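Local atomic coordinates of putative secreted lipase (Streptomyces sp. W007, PDB entry 5H6B), a protein that hydrolyses triacylglycerols as a thermostable, probably secreted lipase, probably through the serine-nucleophile chemistry of the alpha/beta-hydrolase family. Residues 190-196 with 209-215; 240-245 with 258-264. All coordinates share one frame; numbering follows the deposited sequence.

Contact 1 (190-196 with 209-215)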
# COMPACT_ATOMS: atom_id res chain seq x y z
N VAL A 190 -2.48 14.70 6.33
CA VAL A 190 -1.99 13.66 5.41
C VAL A 190 -2.53 13.84 3.99
O VAL A 190 -3.71 14.12 3.79
CB VAL A 190 -2.35 12.24 5.93
CG1 VAL A 190 -1.77 11.15 5.02
CG2 VAL A 190 -1.84 12.07 7.36
N ARG A 191 -1.64 13.69 3.01
CA ARG A 191 -2.03 13.71 1.60
C ARG A 191 -2.23 12.29 1.08
O ARG A 191 -1.30 11.48 1.07
CB ARG A 191 -1.01 14.50 0.77
CG ARG A 191 -0.88 15.95 1.25
CD ARG A 191 -0.91 16.98 0.13
NE ARG A 191 0.42 17.31 -0.38
CZ ARG A 191 0.67 18.02 -1.49
NH1 ARG A 191 -0.32 18.48 -2.26
NH2 ARG A 191 1.92 18.26 -1.84
N TYR A 192 -3.45 12.00 0.66
CA TYR A 192 -3.87 10.67 0.25
C TYR A 192 -4.00 10.61 -1.25
O TYR A 192 -4.64 11.48 -1.85
CB TYR A 192 -5.24 10.34 0.84
CG TYR A 192 -5.31 10.25 2.35
CD1 TYR A 192 -5.38 11.40 3.15
CD2 TYR A 192 -5.35 9.01 2.97
CE1 TYR A 192 -5.48 11.30 4.53
CE2 TYR A 192 -5.46 8.91 4.34
CZ TYR A 192 -5.52 10.04 5.12
OH TYR A 192 -5.60 9.89 6.48
N THR A 193 -3.42 9.56 -1.85
CA THR A 193 -3.63 9.24 -3.27
C THR A 193 -4.12 7.78 -3.36
O THR A 193 -3.71 6.92 -2.58
CB THR A 193 -2.35 9.43 -4.10
OG1 THR A 193 -1.79 10.74 -3.85
CG2 THR A 193 -2.60 9.27 -5.61
N VAL A 194 -5.04 7.53 -4.29
CA VAL A 194 -5.53 6.19 -4.57
C VAL A 194 -5.44 6.00 -6.08
O VAL A 194 -5.89 6.85 -6.86
CB VAL A 194 -6.97 5.96 -4.10
CG1 VAL A 194 -7.45 4.57 -4.49
CG2 VAL A 194 -7.09 6.15 -2.61
N ILE A 195 -4.81 4.89 -6.49
CA ILE A 195 -4.72 4.51 -7.87
C ILE A 195 -5.44 3.17 -7.96
O ILE A 195 -5.06 2.20 -7.31
CB ILE A 195 -3.26 4.39 -8.33
CG1 ILE A 195 -2.48 5.67 -8.04
CG2 ILE A 195 -3.20 4.04 -9.81
CD1 ILE A 195 -0.99 5.50 -7.99
N ALA A 196 -6.51 3.16 -8.77
CA ALA A 196 -7.37 2.02 -8.95
C ALA A 196 -7.45 1.68 -10.42
O ALA A 196 -7.20 2.54 -11.29
CB ALA A 196 -8.75 2.32 -8.40
N GLN A 209 -12.61 1.51 -3.49
CA GLN A 209 -11.19 1.69 -3.18
C GLN A 209 -10.88 3.16 -2.92
O GLN A 209 -9.99 3.48 -2.13
CB GLN A 209 -10.32 1.18 -4.32
CG GLN A 209 -10.55 -0.29 -4.64
CD GLN A 209 -9.80 -0.72 -5.87
OE1 GLN A 209 -8.77 -0.13 -6.23
NE2 GLN A 209 -10.30 -1.74 -6.55
N TYR A 210 -11.62 4.05 -3.58
CA TYR A 210 -11.44 5.49 -3.46
C TYR A 210 -11.71 6.01 -2.05
O TYR A 210 -12.59 5.50 -1.37
CB TYR A 210 -12.34 6.26 -4.43
CG TYR A 210 -12.04 6.11 -5.89
CD1 TYR A 210 -10.74 5.83 -6.36
CD2 TYR A 210 -13.05 6.30 -6.84
CE1 TYR A 210 -10.49 5.71 -7.72
CE2 TYR A 210 -12.80 6.19 -8.20
CZ TYR A 210 -11.52 5.89 -8.62
OH TYR A 210 -11.25 5.77 -9.96
N LEU A 211 -10.93 7.01 -1.65
CA LEU A 211 -11.10 7.70 -0.39
C LEU A 211 -11.83 9.04 -0.61
O LEU A 211 -11.90 9.57 -1.71
CB LEU A 211 -9.74 7.95 0.26
CG LEU A 211 -9.01 6.71 0.79
CD1 LEU A 211 -7.55 7.06 1.07
CD2 LEU A 211 -9.64 6.15 2.05
N ASP A 212 -12.37 9.57 0.47
CA ASP A 212 -13.08 10.83 0.46
C ASP A 212 -12.51 11.76 1.52
O ASP A 212 -12.26 11.35 2.65
CB ASP A 212 -14.55 10.58 0.75
CG ASP A 212 -15.33 11.85 1.04
OD1 ASP A 212 -15.82 12.50 0.09
OD2 ASP A 212 -15.49 12.15 2.24
N GLY A 213 -12.35 13.02 1.14
CA GLY A 213 -11.85 14.04 2.04
C GLY A 213 -11.32 15.21 1.25
O GLY A 213 -11.16 15.12 0.02
N PRO A 214 -11.02 16.32 1.94
CA PRO A 214 -10.43 17.47 1.24
C PRO A 214 -9.03 17.21 0.66
O PRO A 214 -8.70 17.83 -0.35
CB PRO A 214 -10.39 18.56 2.33
CG PRO A 214 -10.32 17.80 3.61
CD PRO A 214 -11.17 16.58 3.39
N ASN A 215 -8.24 16.32 1.27
CA ASN A 215 -6.84 16.09 0.82
C ASN A 215 -6.62 14.73 0.16
O ASN A 215 -5.61 14.04 0.43
CB ASN A 215 -5.86 16.29 1.99
CG ASN A 215 -5.95 17.68 2.59
OD1 ASN A 215 -6.20 18.66 1.89
ND2 ASN A 215 -5.75 17.77 3.89

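Contact 2 (240-245 with 258-264)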
# COMPACT_ATOMS: atom_id res chain seq x y z
N ARG A 240 4.42 -0.08 -14.43
CA ARG A 240 5.21 1.16 -14.38
C ARG A 240 4.37 2.44 -14.59
O ARG A 240 4.79 3.51 -14.16
CB ARG A 240 6.31 1.18 -15.44
CG ARG A 240 7.56 0.41 -15.07
CD ARG A 240 7.37 -1.04 -15.32
NE ARG A 240 8.62 -1.80 -15.22
CZ ARG A 240 8.69 -3.13 -15.07
NH1 ARG A 240 7.59 -3.90 -14.99
NH2 ARG A 240 9.90 -3.69 -14.98
N ILE A 241 3.24 2.33 -15.28
CA ILE A 241 2.31 3.45 -15.39
C ILE A 241 1.82 3.81 -13.99
O ILE A 241 1.96 4.96 -13.56
CB ILE A 241 1.16 3.14 -16.37
CG1 ILE A 241 1.69 3.09 -17.80
CG2 ILE A 241 0.06 4.19 -16.26
CD1 ILE A 241 0.79 2.38 -18.79
N ALA A 242 1.29 2.81 -13.27
CA ALA A 242 0.93 3.00 -11.88
C ALA A 242 2.10 3.53 -11.05
O ALA A 242 1.93 4.49 -10.29
CB ALA A 242 0.38 1.73 -11.27
N PHE A 243 3.29 2.97 -11.23
CA PHE A 243 4.43 3.41 -10.42
C PHE A 243 4.91 4.84 -10.74
O PHE A 243 5.35 5.55 -9.84
CB PHE A 243 5.59 2.39 -10.50
CG PHE A 243 5.23 0.98 -10.03
CD1 PHE A 243 4.16 0.75 -9.15
CD2 PHE A 243 5.99 -0.11 -10.44
CE1 PHE A 243 3.85 -0.55 -8.71
CE2 PHE A 243 5.68 -1.41 -10.00
CZ PHE A 243 4.62 -1.62 -9.14
N HIS A 244 4.79 5.27 -12.00
CA HIS A 244 5.05 6.67 -12.36
C HIS A 244 4.13 7.60 -11.60
O HIS A 244 4.57 8.65 -11.09
CB HIS A 244 4.87 6.88 -13.85
CG HIS A 244 5.40 8.19 -14.34
ND1 HIS A 244 4.61 9.32 -14.47
CD2 HIS A 244 6.65 8.55 -14.73
CE1 HIS A 244 5.35 10.31 -14.91
NE2 HIS A 244 6.59 9.87 -15.08
N GLU A 245 2.85 7.21 -11.52
CA GLU A 245 1.86 7.96 -10.74
C GLU A 245 2.20 7.96 -9.25
O GLU A 245 2.03 8.96 -8.58
CB GLU A 245 0.44 7.46 -11.01
CG GLU A 245 -0.66 8.40 -10.57
CD GLU A 245 -0.68 9.73 -11.35
OE1 GLU A 245 0.08 9.91 -12.32
OE2 GLU A 245 -1.46 10.61 -10.97
N THR A 258 1.16 11.28 -16.33
CA THR A 258 1.39 9.87 -16.60
C THR A 258 0.55 9.44 -17.82
O THR A 258 -0.67 9.58 -17.83
CB THR A 258 1.07 9.02 -15.36
OG1 THR A 258 1.85 9.48 -14.24
CG2 THR A 258 1.43 7.56 -15.63
N THR A 259 1.23 8.93 -18.84
CA THR A 259 0.59 8.46 -20.06
C THR A 259 1.04 7.01 -20.33
O THR A 259 1.83 6.46 -19.56
CB THR A 259 0.96 9.35 -21.27
OG1 THR A 259 2.32 9.14 -21.63
CG2 THR A 259 0.78 10.83 -20.96
N CYS A 260 0.55 6.41 -21.41
CA CYS A 260 1.01 5.10 -21.87
C CYS A 260 2.55 5.00 -22.06
O CYS A 260 3.14 3.92 -21.89
CB CYS A 260 0.27 4.71 -23.15
SG CYS A 260 -1.55 4.62 -22.99
N ALA A 261 3.20 6.13 -22.39
CA ALA A 261 4.66 6.19 -22.57
C ALA A 261 5.44 5.78 -21.34
O ALA A 261 6.59 5.36 -21.45
CB ALA A 261 5.09 7.58 -23.02
N SER A 262 4.83 5.86 -20.15
CA SER A 262 5.48 5.37 -18.94
C SER A 262 5.63 3.85 -18.83
O SER A 262 6.23 3.38 -17.88
CB SER A 262 4.75 5.88 -17.70
OG SER A 262 4.70 7.29 -17.69
N VAL A 263 5.09 3.07 -19.78
CA VAL A 263 5.08 1.60 -19.66
C VAL A 263 6.47 0.97 -19.52
O VAL A 263 6.59 -0.09 -18.91
CB VAL A 263 4.30 0.93 -20.83
CG1 VAL A 263 5.14 0.89 -22.10
CG2 VAL A 263 3.83 -0.48 -20.46
N ILE A 264 7.50 1.62 -20.06
CA ILE A 264 8.89 1.15 -19.90
C ILE A 264 9.46 1.35 -18.48
O ILE A 264 9.04 2.22 -17.72
CB ILE A 264 9.80 1.80 -21.00
CG1 ILE A 264 9.51 1.13 -22.35
CG2 ILE A 264 11.29 1.74 -20.67
CD1 ILE A 264 9.66 -0.39 -22.34

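Contact 1 (190-196 with 209-215)
The side chains of Tyr192, Val194 and Ala196 leave strand 191-196 on the side where 209-215 runs, and Leu211 and Tyr210 meet them in an apolar layer. Leu211 works through its CD1 branch, whose distance to Tyr192 CD2 is 3.5 Å; the methyl approaches that ring obliquely, the two side chains crossing at about a right angle. The two methyls of beta-branched Val194 divide the contact: CG2 lies 3.8 Å from the same Leu211 CD1, while CG1, anti to the backbone N (chi1 177°), meets the Tyr210 ring at its edge and in its plane, 4.0 Å from Tyr210 CD1. Ala196, with a single methyl, lets Tyr210 CE1 come within 3.9 Å of its CB, and the same CB is in van der Waals contact with Gln209 OE1 at 3.3 Å.

In the parallel sheet of this alpha/beta-hydrolase fold, 209-215 is the end of the loop that leads from strand 191-196 to the outermost strand 216-220. Tyr192 N donates to Asn215 O over 3.0 Å in a nearly straight bond (173°), and the Tyr192 backbone also bonds to Arg217; it thus pairs with the residues on either side of Val216, as neighbouring parallel strands do. Asn215 CB rests 3.5 Å from Val190 O. The phenol of Tyr192 bonds to the backbone N of Val187, so its buried hydroxyl is satisfied, while Val190 CG1 lies over one face of the ring and Asn116 and Leu119 of helix 115-121 touch the side chain. Gln209 NE2 donates to Val203 O and, weakly, to Asp200, probably the acid of the catalytic triad.

Contact 2 (240-245 with 258-264)
The C-terminal tail, tied by the Cys225-Cys260 disulfide, folds back here along the first turns of helix 240-250, and Thr258 meets two neighbouring residues of that helix. Its hydroxyl both accepts and donates: His244 ND1 donates to Thr258 OG1 over 2.8 Å, close to the plane of the imidazole, and Thr258 OG1 in turn donates to Glu245 OE1 at 2.6 Å. Glu245 reaches it because its chain bends at chi2 (65°), curling the carboxylate back toward the tail. Asn248 also bonds to OE1, while OE2 forms a salt bridge with Arg217; these charged and polar partners probably favour the ionised acid.

Thr259 OG1 accepts from the backbone N of Ala261, an ST turn that leads the tail into the 3-10 segment 260-262. That turn brings Ser262 OG over one face of the His244 ring, 3.5 Å from His244 CG and displaced toward the rim. Ile241 supplies the apolar filling: its CG2 meets Thr258 CG2 at 3.7 Å, and its CD1 extends to Val263 CB at 4.3 Å. At the partly exposed margin, Arg240 lays its aliphatic stem beside backbone carbonyls, CB being 3.3 Å from Ser262 O, while NH1 bonds to Ile238 O.

Overall arrangement
Contact 1 is mostly buried within the sheet region, its centre about 12 Å from the centre of the chain; contact 2 is only partly buried, its centre about 18 Å from it. The first joins a strand to the loop that follows it and relies on apolar side chains; the second holds the C-terminal tail to a helix through a polar cluster beside the apolar Ile241. There the buried Thr258 and Glu245 satisfy one another, with Arg217 and Asn248 completing the carboxylate, and the solvent margin is at Arg240, Val263 and Ile264. Helix 240-250 links the contacts: Ile195, pointing from strand 191-196 away from 209-215, packs with CD1 3.9 Å from Glu245 CB. Arg217 also pairs with the Tyr192 backbone.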